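PDB 5VEG: flavodoxin from Lactobacillus reuteri, which binds flavin mononucleotide and probably serves as a low-potential electron donor to redox enzymes, in association with a bacterial microcompartment for 1,2-propanediol utilization. Local coordinates for residues 31-37 / 60-66; 38-44 / 84-88; 70-75 / 100-104. Residues are numbered along the deposited sequence.

Contact 1: residues 31-37 / 60-66; sequences LTAHVVY and VKVTESE
On the apolar face of this parallel strand pair, A33 CB meets V60 CG1 at 3.6 Å and V62 CG2 at 4.3 Å, while V35 CG2 lies 4.3 Å from V62 CG1. The valines V60, V62 and V35 are all in the t rotamer. Strands 31-37 and 60-66 are the two β-strands of a β-α-β unit in the flavodoxin fold, and the connecting helix 43-56 packs on this same face. Both strands are extended, axes 20° apart and 4.5 Å at closest, with A33 level with V62 and V35 with E64. The backbone bonds alternate as parallel pairing requires: K61 N to L31 O (2.9 Å), A33 N to K61 O (2.9 Å), T63 N to A33 O (2.7 Å), V35 N to T63 O (2.7 Å), S65 N to V35 O (3.0 Å) and Y37 N to S65 O (3.0 Å). Y37, rotamer p, lays its ring over E66 CA, 4.0 Å from the centroid. On the other face, T63 CG2 sits 3.8 Å from the centroid of the H34 ring. H34, chi1 t, reaches S65, whose hydroxyl also bonds T70; H34 NE2 and S65 OG are hydrogen-bonded at 2.8 Å.

Contact 2: residues 38-44 / 84-88; sequences ATMTGNN and CAYTY. With FMN (flavin mononucleotide), chain D.
Hydrogen bonds to phosphate dominate where segments 38-44 and 84-88 form part of the FMN pocket, an arrangement characteristic of flavodoxins. The 39-44 turn wraps the phosphate: T39 OG1 donates to FMN O2P (2.5 Å), M40 N to FMN O3P (2.8 Å), T41 OG1 to FMN O1P (2.5 Å), N43 N to FMN O1P (2.9 Å) and N44 N to FMN O2P (2.8 Å). N44 ND2 adds a bond to FMN O2P (3.0 Å), while N44 OD1 accepts from S119 N. An ST motif, G42 N to T39 OG1 at 2.9 Å, tightens the turn; the G42 phi of +95° calls for glycine. Between the segments, A38 N bonds C84 O at 2.9 Å. FMN O2' donates to T87 O (2.7 Å). Two Met-aromatic contacts follow: M40 SD lies 5.1 Å from the Y86 ring centroid and 5.0 Å from that of Y88. One face of the Y88 ring packs on the flavin, with Y88 CE1 3.4 Å from FMN C8. A38 CB packs 3.9 Å from A85 CB. The segments take in the C-terminal ends of adjacent strands 31-38 and 80-85 and the following loops; N43 and N44 open helix 43-56, whose V47 and A48 touch C84.

Contact 3: residues 70-75 / 100-104; sequences TDVADF and FYDDL. With CD (cadmium ion), chain E.
F100, with chi1 t, presents both its edge and a face to segment 70-75. Its edge points to the face of F75 (chi1 also t) in a T-shaped pair, centroids 5.0 Å apart and planes at 67°, with F100 CZ 3.6 Å from F75 CD2. Over one F100 face lies V72 CG2, 3.8 Å from the centroid, a CH-pi contact; V72 CA lies 6.2 Å from F100 CA. T70 O meets the ring near its plane, 3.5 Å from F100 CD2. Here two helices of the flavodoxin fold, the short 72-75 and 98-105, meet on one side of the parallel sheet, F75 and F100 both resting on V36. One helical turn on, D103 (rotamer m) puts CB 3.6 Å from V72 CG2. D103 OD2 binds cadmium at 2.4 Å, a site shared with D99, and accepts from a water at 2.6 Å that in turn accepts from V72 N at 2.9 Å. L104 N closes the helical bond to F100 O (2.8 Å), while L104 CD1 lies 4.1 Å from F75 CE2 and 4.3 Å from V72 CG1.

A single sheet organises all three contacts. Contact 1 pairs its edge strand 60-66 with strand 31-38, and contact 2, centred about 17 Å away, lies where strands 31-38 and 80-85 give way to FMN-binding loops. Strand 31-38 runs from contact 1 into contact 2, and its V36 O accepts from C84 N of neighbouring strand 80-85 at 2.9 Å. Contact 3, centred about 13 Å from contact 1, packs helices against the sheet, F75 touching V36; its nearest atoms to contact 2 are about 8 Å away. Along the chain, contact 1 closes before contact 3 opens, whereas contact 2 alternates with both. The principle is familiar: a scaffold of strands and helices, with cofactor-binding loops at the strand ends.

Contact 1: residues 31-37 / 60-66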
loop_
_atom_site.group_PDB
_atom_site.type_symbol
_atom_site.label_atom_id
_atom_site.label_comp_id
_atom_site.label_asym_id
_atom_site.label_seq_id
_atom_site.Cartn_x
_atom_site.Cartn_y
_atom_site.Cartn_z
ATOM N N LEU A 31 -17.074 5.388 -4.294
ATOM C CA LEU A 31 -15.749 5.328 -3.687
ATOM C C LEU A 31 -14.649 5.227 -4.737
ATOM O O LEU A 31 -14.778 4.498 -5.726
ATOM C CB LEU A 31 -15.639 4.145 -2.722
ATOM C CG LEU A 31 -16.332 4.312 -1.376
ATOM C CD1 LEU A 31 -16.119 3.080 -0.493
ATOM C CD2 LEU A 31 -15.844 5.564 -0.682
ATOM N N THR A 32 -13.564 5.963 -4.506
ATOM C CA THR A 32 -12.364 5.899 -5.321
ATOM C C THR A 32 -11.185 5.416 -4.476
ATOM O O THR A 32 -11.170 5.570 -3.248
ATOM C CB THR A 32 -12.023 7.267 -5.927
ATOM O OG1 THR A 32 -11.789 8.197 -4.867
ATOM C CG2 THR A 32 -13.177 7.776 -6.794
ATOM N N ALA A 33 -10.196 4.838 -5.153
ATOM C CA ALA A 33 -8.976 4.369 -4.521
ATOM C C ALA A 33 -7.818 4.569 -5.481
ATOM O O ALA A 33 -7.976 4.485 -6.700
ATOM C CB ALA A 33 -9.059 2.893 -4.115
ATOM N N HIS A 34 -6.653 4.849 -4.917
ATOM C CA HIS A 34 -5.410 4.886 -5.670
ATOM C C HIS A 34 -4.436 3.913 -5.016
ATOM O O HIS A 34 -4.146 4.036 -3.822
ATOM C CB HIS A 34 -4.845 6.308 -5.717
ATOM C CG HIS A 34 -3.895 6.540 -6.850
ATOM N ND1 HIS A 34 -3.845 7.724 -7.557
ATOM C CD2 HIS A 34 -2.947 5.739 -7.390
ATOM C CE1 HIS A 34 -2.905 7.642 -8.483
ATOM N NE2 HIS A 34 -2.347 6.446 -8.404
ATOM N N VAL A 35 -3.964 2.931 -5.788
ATOM C CA VAL A 35 -2.963 1.961 -5.333
ATOM C C VAL A 35 -1.657 2.267 -6.044
ATOM O O VAL A 35 -1.584 2.204 -7.277
ATOM C CB VAL A 35 -3.399 0.510 -5.601
ATOM C CG1 VAL A 35 -2.298 -0.457 -5.203
ATOM C CG2 VAL A 35 -4.684 0.188 -4.851
ATOM N N VAL A 36 -0.624 2.603 -5.286
ATOM C CA VAL A 36 0.700 2.747 -5.873
ATOM C C VAL A 36 1.556 1.567 -5.435
ATOM O O VAL A 36 1.406 1.034 -4.330
ATOM C CB VAL A 36 1.384 4.085 -5.522
ATOM C CG1 VAL A 36 0.548 5.271 -6.060
ATOM C CG2 VAL A 36 1.603 4.207 -4.032
ATOM N N TYR A 37 2.465 1.156 -6.314
ATOM C CA TYR A 37 3.369 0.061 -5.989
ATOM C C TYR A 37 4.794 0.456 -6.327
ATOM O O TYR A 37 5.042 1.296 -7.202
ATOM C CB TYR A 37 2.998 -1.249 -6.726
ATOM C CG TYR A 37 3.042 -1.145 -8.241
ATOM C CD1 TYR A 37 4.218 -1.398 -8.950
ATOM C CD2 TYR A 37 1.902 -0.790 -8.961
ATOM C CE1 TYR A 37 4.254 -1.285 -10.332
ATOM C CE2 TYR A 37 1.930 -0.683 -10.334
ATOM C CZ TYR A 37 3.102 -0.925 -11.012
ATOM O OH TYR A 37 3.112 -0.818 -12.377
ATOM N N VAL A 60 -15.408 -0.202 -6.139
ATOM C CA VAL A 60 -14.543 0.956 -5.970
ATOM C C VAL A 60 -13.915 1.254 -7.324
ATOM O O VAL A 60 -13.524 0.332 -8.048
ATOM C CB VAL A 60 -13.473 0.687 -4.886
ATOM C CG1 VAL A 60 -12.489 1.843 -4.781
ATOM C CG2 VAL A 60 -14.138 0.439 -3.551
ATOM N N LYS A 61 -13.840 2.532 -7.688
ATOM C CA LYS A 61 -13.105 2.909 -8.889
ATOM C C LYS A 61 -11.652 3.133 -8.498
ATOM O O LYS A 61 -11.363 3.990 -7.655
ATOM C CB LYS A 61 -13.703 4.143 -9.567
ATOM C CG LYS A 61 -15.199 4.031 -9.814
ATOM C CD LYS A 61 -15.955 5.276 -9.365
ATOM C CE LYS A 61 -17.382 4.909 -8.997
ATOM N NZ LYS A 61 -17.413 4.489 -7.567
ATOM N N VAL A 62 -10.752 2.351 -9.101
ATOM C CA VAL A 62 -9.370 2.222 -8.657
ATOM C C VAL A 62 -8.441 2.807 -9.708
ATOM O O VAL A 62 -8.532 2.461 -10.891
ATOM C CB VAL A 62 -8.994 0.752 -8.388
ATOM C CG1 VAL A 62 -7.498 0.641 -8.043
ATOM C CG2 VAL A 62 -9.842 0.159 -7.279
ATOM N N THR A 63 -7.532 3.668 -9.267
ATOM C CA THR A 63 -6.367 4.054 -10.047
ATOM C C THR A 63 -5.156 3.297 -9.510
ATOM O O THR A 63 -4.975 3.193 -8.292
ATOM C CB THR A 63 -6.131 5.563 -9.958
ATOM O OG1 THR A 63 -7.358 6.251 -10.237
ATOM C CG2 THR A 63 -5.061 6.005 -10.944
ATOM N N GLU A 64 -4.347 2.754 -10.413
ATOM C CA GLU A 64 -3.148 2.018 -10.043
ATOM C C GLU A 64 -1.968 2.624 -10.783
ATOM O O GLU A 64 -2.044 2.837 -11.995
ATOM C CB GLU A 64 -3.281 0.526 -10.377
ATOM C CG GLU A 64 -2.093 -0.318 -9.904
ATOM C CD GLU A 64 -2.238 -1.816 -10.197
ATOM O OE1 GLU A 64 -3.206 -2.229 -10.867
ATOM O OE2 GLU A 64 -1.369 -2.586 -9.747
ATOM N N SER A 65 -0.880 2.900 -10.065
ATOM C CA SER A 65 0.299 3.452 -10.724
ATOM C C SER A 65 1.558 3.016 -9.988
ATOM O O SER A 65 1.507 2.568 -8.842
ATOM C CB SER A 65 0.226 4.985 -10.801
ATOM O OG SER A 65 0.012 5.542 -9.519
ATOM N N GLU A 66 2.693 3.136 -10.668
ATOM C CA GLU A 66 3.988 2.877 -10.049
ATOM C C GLU A 66 4.450 4.109 -9.277
ATOM O O GLU A 66 4.174 5.251 -9.663
ATOM C CB GLU A 66 5.029 2.500 -11.107
ATOM C CG GLU A 66 6.350 1.934 -10.548
ATOM C CD GLU A 66 7.410 3.004 -10.404
ATOM O OE1 GLU A 66 8.168 2.960 -9.420
ATOM O OE2 GLU A 66 7.475 3.911 -11.268
HETATM O O HOH W 1 -9.305 6.312 -8.669
#

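Contact 2: residues 38-44 / 84-88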
loop_
_atom_site.group_PDB
_atom_site.type_symbol
_atom_site.label_atom_id
_atom_site.label_comp_id
_atom_site.label_asym_id
_atom_site.label_seq_id
_atom_site.Cartn_x
_atom_site.Cartn_y
_atom_site.Cartn_z
ATOM N N ALA A 38 5.731 -0.155 -5.610
ATOM C CA ALA A 38 7.138 -0.128 -5.983
ATOM C C ALA A 38 7.585 -1.563 -6.188
ATOM O O ALA A 38 7.227 -2.443 -5.399
ATOM C CB ALA A 38 7.997 0.557 -4.924
ATOM N N THR A 39 8.341 -1.809 -7.254
ATOM C CA THR A 39 8.666 -3.199 -7.530
ATOM C C THR A 39 9.902 -3.281 -8.412
ATOM O O THR A 39 10.222 -2.351 -9.161
ATOM C CB THR A 39 7.475 -3.917 -8.174
ATOM O OG1 THR A 39 7.761 -5.316 -8.274
ATOM C CG2 THR A 39 7.167 -3.347 -9.562
ATOM N N MET A 40 10.593 -4.413 -8.304
ATOM C CA MET A 40 11.700 -4.727 -9.202
ATOM C C MET A 40 11.518 -6.053 -9.924
ATOM O O MET A 40 11.799 -6.135 -11.120
ATOM C CB MET A 40 13.020 -4.717 -8.432
ATOM C CG MET A 40 13.373 -3.320 -7.975
ATOM S SD MET A 40 15.112 -3.095 -7.590
ATOM C CE MET A 40 15.369 -4.570 -6.674
ATOM N N THR A 41 11.021 -7.084 -9.244
ATOM C CA THR A 41 10.789 -8.371 -9.882
ATOM C C THR A 41 9.310 -8.727 -9.937
ATOM O O THR A 41 8.964 -9.884 -10.213
ATOM C CB THR A 41 11.599 -9.466 -9.177
ATOM O OG1 THR A 41 11.589 -9.258 -7.759
ATOM C CG2 THR A 41 13.049 -9.438 -9.659
ATOM N N GLY A 42 8.427 -7.753 -9.685
ATOM C CA GLY A 42 7.017 -7.895 -9.958
ATOM C C GLY A 42 6.155 -8.355 -8.804
ATOM O O GLY A 42 4.928 -8.318 -8.930
ATOM N N ASN A 43 6.748 -8.813 -7.692
ATOM C CA ASN A 43 5.935 -9.366 -6.614
ATOM C C ASN A 43 4.999 -8.313 -6.022
ATOM O O ASN A 43 3.827 -8.594 -5.768
ATOM C CB ASN A 43 6.830 -9.963 -5.518
ATOM C CG ASN A 43 7.472 -11.286 -5.945
ATOM O OD1 ASN A 43 6.994 -11.949 -6.865
ATOM N ND2 ASN A 43 8.572 -11.657 -5.286
ATOM N N ASN A 44 5.504 -7.106 -5.782
ATOM C CA ASN A 44 4.678 -6.063 -5.186
ATOM C C ASN A 44 3.710 -5.449 -6.173
ATOM O O ASN A 44 2.683 -4.902 -5.752
ATOM C CB ASN A 44 5.564 -4.989 -4.581
ATOM C CG ASN A 44 6.103 -5.407 -3.242
ATOM O OD1 ASN A 44 5.449 -5.206 -2.224
ATOM N ND2 ASN A 44 7.290 -6.017 -3.234
ATOM N N CYS A 84 1.921 -0.427 -1.904
ATOM C CA CYS A 84 2.457 -1.782 -1.907
ATOM C C CYS A 84 3.912 -1.690 -2.344
ATOM O O CYS A 84 4.186 -1.388 -3.504
ATOM C CB CYS A 84 1.661 -2.699 -2.841
ATOM S SG CYS A 84 -0.122 -2.841 -2.486
ATOM N N ALA A 85 4.856 -1.950 -1.436
ATOM C CA ALA A 85 6.251 -1.688 -1.765
ATOM C C ALA A 85 7.178 -2.686 -1.087
ATOM O O ALA A 85 6.919 -3.141 0.031
ATOM C CB ALA A 85 6.674 -0.273 -1.365
ATOM N N TYR A 86 8.295 -2.970 -1.760
ATOM C CA TYR A 86 9.263 -3.945 -1.272
ATOM C C TYR A 86 10.200 -3.311 -0.249
ATOM O O TYR A 86 10.219 -2.093 -0.040
ATOM C CB TYR A 86 10.086 -4.518 -2.433
ATOM C CG TYR A 86 10.931 -3.477 -3.153
ATOM C CD1 TYR A 86 12.191 -3.115 -2.676
ATOM C CD2 TYR A 86 10.462 -2.852 -4.312
ATOM C CE1 TYR A 86 12.972 -2.147 -3.343
ATOM C CE2 TYR A 86 11.226 -1.888 -4.978
ATOM C CZ TYR A 86 12.474 -1.542 -4.490
ATOM O OH TYR A 86 13.228 -0.586 -5.146
ATOM N N THR A 87 10.999 -4.173 0.379
ATOM C CA THR A 87 12.102 -3.806 1.249
ATOM C C THR A 87 13.383 -4.399 0.663
ATOM O O THR A 87 13.377 -5.524 0.149
ATOM C CB THR A 87 11.872 -4.331 2.675
ATOM O OG1 THR A 87 10.624 -3.827 3.191
ATOM C CG2 THR A 87 13.005 -3.906 3.583
ATOM N N TYR A 88 14.480 -3.646 0.731
ATOM C CA TYR A 88 15.741 -4.052 0.117
ATOM C C TYR A 88 16.883 -3.900 1.113
ATOM O O TYR A 88 16.717 -3.326 2.190
ATOM C CB TYR A 88 16.034 -3.229 -1.143
ATOM C CG TYR A 88 16.580 -4.047 -2.292
ATOM C CD1 TYR A 88 15.889 -5.150 -2.768
ATOM C CD2 TYR A 88 17.777 -3.706 -2.906
ATOM C CE1 TYR A 88 16.379 -5.896 -3.819
ATOM C CE2 TYR A 88 18.277 -4.439 -3.964
ATOM C CZ TYR A 88 17.575 -5.534 -4.418
ATOM O OH TYR A 88 18.062 -6.272 -5.471
HETATM N N1 FMN D . 12.974 -8.358 1.957
HETATM C C2 FMN D . 12.655 -7.907 3.222
HETATM O O2 FMN D . 11.529 -8.106 3.669
HETATM N N3 FMN D . 13.595 -7.249 3.987
HETATM C C4 FMN D . 14.867 -7.035 3.498
HETATM O O4 FMN D . 15.680 -6.442 4.198
HETATM C C4A FMN D . 15.207 -7.490 2.222
HETATM N N5 FMN D . 16.475 -7.288 1.706
HETATM C C5A FMN D . 16.766 -7.753 0.430
HETATM C C6 FMN D . 18.039 -7.570 -0.120
HETATM C C7 FMN D . 18.329 -8.042 -1.406
HETATM C C7M FMN D . 19.696 -7.851 -2.004
HETATM C C8 FMN D . 17.353 -8.709 -2.139
HETATM C C8M FMN D . 17.669 -9.220 -3.518
HETATM C C9 FMN D . 16.085 -8.901 -1.598
HETATM C C9A FMN D . 15.798 -8.412 -0.324
HETATM N N10 FMN D . 14.534 -8.600 0.190
HETATM C C10 FMN D . 14.246 -8.154 1.460
HETATM C "C1'" FMN D . 13.523 -9.368 -0.608
HETATM C "C2'" FMN D . 12.560 -8.586 -1.492
HETATM O "O2'" FMN D . 11.886 -7.645 -0.697
HETATM C "C3'" FMN D . 11.562 -9.625 -1.969
HETATM O "O3'" FMN D . 12.160 -10.543 -2.865
HETATM C "C4'" FMN D . 10.351 -9.009 -2.639
HETATM O "O4'" FMN D . 9.449 -10.042 -2.949
HETATM C "C5'" FMN D . 10.746 -8.328 -3.938
HETATM O "O5'" FMN D . 9.604 -7.629 -4.386
HETATM P P FMN D . 9.485 -7.142 -5.917
HETATM O O1P FMN D . 9.430 -8.373 -6.795
HETATM O O2P FMN D . 8.179 -6.374 -6.026
HETATM O O3P FMN D . 10.682 -6.325 -6.301
#

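Contact 3: residues 70-75 / 100-104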
loop_
_atom_site.group_PDB
_atom_site.type_symbol
_atom_site.label_atom_id
_atom_site.label_comp_id
_atom_site.label_asym_id
_atom_site.label_seq_id
_atom_site.Cartn_x
_atom_site.Cartn_y
_atom_site.Cartn_z
ATOM N N THR A 70 4.310 8.722 -9.817
ATOM C CA THR A 70 3.112 9.196 -9.137
ATOM C C THR A 70 3.482 10.337 -8.207
ATOM O O THR A 70 4.441 10.225 -7.436
ATOM C CB THR A 70 2.433 8.068 -8.346
ATOM O OG1 THR A 70 2.276 6.920 -9.189
ATOM C CG2 THR A 70 1.068 8.507 -7.839
ATOM N N ASP A 71 2.734 11.435 -8.295
ATOM C CA ASP A 71 2.864 12.537 -7.355
ATOM C C ASP A 71 1.814 12.401 -6.259
ATOM O O ASP A 71 0.656 12.069 -6.530
ATOM C CB ASP A 71 2.728 13.883 -8.071
ATOM C CG ASP A 71 3.789 14.071 -9.154
ATOM O OD1 ASP A 71 4.997 13.951 -8.826
ATOM O OD2 ASP A 71 3.419 14.323 -10.329
ATOM N N VAL A 72 2.232 12.638 -5.013
ATOM C CA VAL A 72 1.301 12.560 -3.891
ATOM C C VAL A 72 0.097 13.467 -4.108
ATOM O O VAL A 72 -1.028 13.109 -3.749
ATOM C CB VAL A 72 2.026 12.889 -2.570
ATOM C CG1 VAL A 72 1.019 13.112 -1.433
ATOM C CG2 VAL A 72 3.024 11.765 -2.209
ATOM N N ALA A 73 0.298 14.638 -4.721
ATOM C CA ALA A 73 -0.823 15.549 -4.952
ATOM C C ALA A 73 -1.922 14.892 -5.782
ATOM O O ALA A 73 -3.109 15.157 -5.566
ATOM C CB ALA A 73 -0.338 16.832 -5.634
ATOM N N ASP A 74 -1.553 14.030 -6.739
ATOM C CA ASP A 74 -2.576 13.313 -7.503
ATOM C C ASP A 74 -3.119 12.121 -6.733
ATOM O O ASP A 74 -4.335 11.883 -6.718
ATOM C CB ASP A 74 -2.007 12.874 -8.854
ATOM C CG ASP A 74 -1.564 14.060 -9.704
ATOM O OD1 ASP A 74 -2.338 15.037 -9.795
ATOM O OD2 ASP A 74 -0.450 14.036 -10.257
ATOM N N PHE A 75 -2.214 11.372 -6.097
ATOM C CA PHE A 75 -2.555 10.206 -5.282
ATOM C C PHE A 75 -3.636 10.524 -4.259
ATOM O O PHE A 75 -4.626 9.794 -4.130
ATOM C CB PHE A 75 -1.270 9.728 -4.590
ATOM C CG PHE A 75 -1.432 8.531 -3.688
ATOM C CD1 PHE A 75 -1.671 7.271 -4.220
ATOM C CD2 PHE A 75 -1.242 8.653 -2.312
ATOM C CE1 PHE A 75 -1.784 6.161 -3.397
ATOM C CE2 PHE A 75 -1.351 7.537 -1.473
ATOM C CZ PHE A 75 -1.622 6.296 -2.023
ATOM N N PHE A 100 8.136 10.307 -2.763
ATOM C CA PHE A 100 6.739 10.012 -2.460
ATOM C C PHE A 100 6.525 9.800 -0.970
ATOM O O PHE A 100 5.594 10.359 -0.381
ATOM C CB PHE A 100 6.312 8.771 -3.253
ATOM C CG PHE A 100 4.830 8.469 -3.203
ATOM C CD1 PHE A 100 4.265 7.838 -2.097
ATOM C CD2 PHE A 100 4.022 8.745 -4.292
ATOM C CE1 PHE A 100 2.915 7.528 -2.070
ATOM C CE2 PHE A 100 2.678 8.425 -4.275
ATOM C CZ PHE A 100 2.127 7.820 -3.166
ATOM N N TYR A 101 7.367 8.961 -0.354
ATOM C CA TYR A 101 7.280 8.704 1.083
ATOM C C TYR A 101 7.384 9.999 1.886
ATOM O O TYR A 101 6.570 10.253 2.780
ATOM C CB TYR A 101 8.384 7.720 1.484
ATOM C CG TYR A 101 8.653 7.574 2.969
ATOM C CD1 TYR A 101 7.778 6.864 3.791
ATOM C CD2 TYR A 101 9.814 8.089 3.538
ATOM C CE1 TYR A 101 8.043 6.695 5.143
ATOM C CE2 TYR A 101 10.088 7.931 4.891
ATOM C CZ TYR A 101 9.205 7.228 5.690
ATOM O OH TYR A 101 9.475 7.077 7.036
ATOM N N ASP A 102 8.392 10.826 1.585
ATOM C CA ASP A 102 8.559 12.096 2.290
ATOM C C ASP A 102 7.379 13.034 2.039
ATOM O O ASP A 102 6.837 13.634 2.981
ATOM C CB ASP A 102 9.881 12.743 1.868
ATOM C CG ASP A 102 10.145 14.069 2.573
ATOM O OD1 ASP A 102 10.157 14.103 3.823
ATOM O OD2 ASP A 102 10.350 15.082 1.870
ATOM N N ASP A 103 6.939 13.150 0.782
ATOM C CA ASP A 103 5.795 14.011 0.483
ATOM C C ASP A 103 4.531 13.551 1.196
ATOM O O ASP A 103 3.695 14.378 1.575
ATOM C CB ASP A 103 5.542 14.052 -1.017
ATOM C CG ASP A 103 6.641 14.754 -1.777
ATOM O OD1 ASP A 103 7.574 15.322 -1.159
ATOM O OD2 ASP A 103 6.552 14.724 -3.009
ATOM N N LEU A 104 4.371 12.240 1.372
ATOM C CA LEU A 104 3.196 11.705 2.052
ATOM C C LEU A 104 3.069 12.273 3.460
ATOM O O LEU A 104 1.997 12.749 3.862
ATOM C CB LEU A 104 3.294 10.182 2.095
ATOM C CG LEU A 104 2.056 9.305 2.154
ATOM C CD1 LEU A 104 1.128 9.618 0.990
ATOM C CD2 LEU A 104 2.521 7.827 2.124
HETATM CD CD CD E . 8.368 15.683 -4.266
HETATM O O HOH W 2 5.036 13.424 -4.619
HETATM O O HOH W 3 6.621 15.523 -6.122
#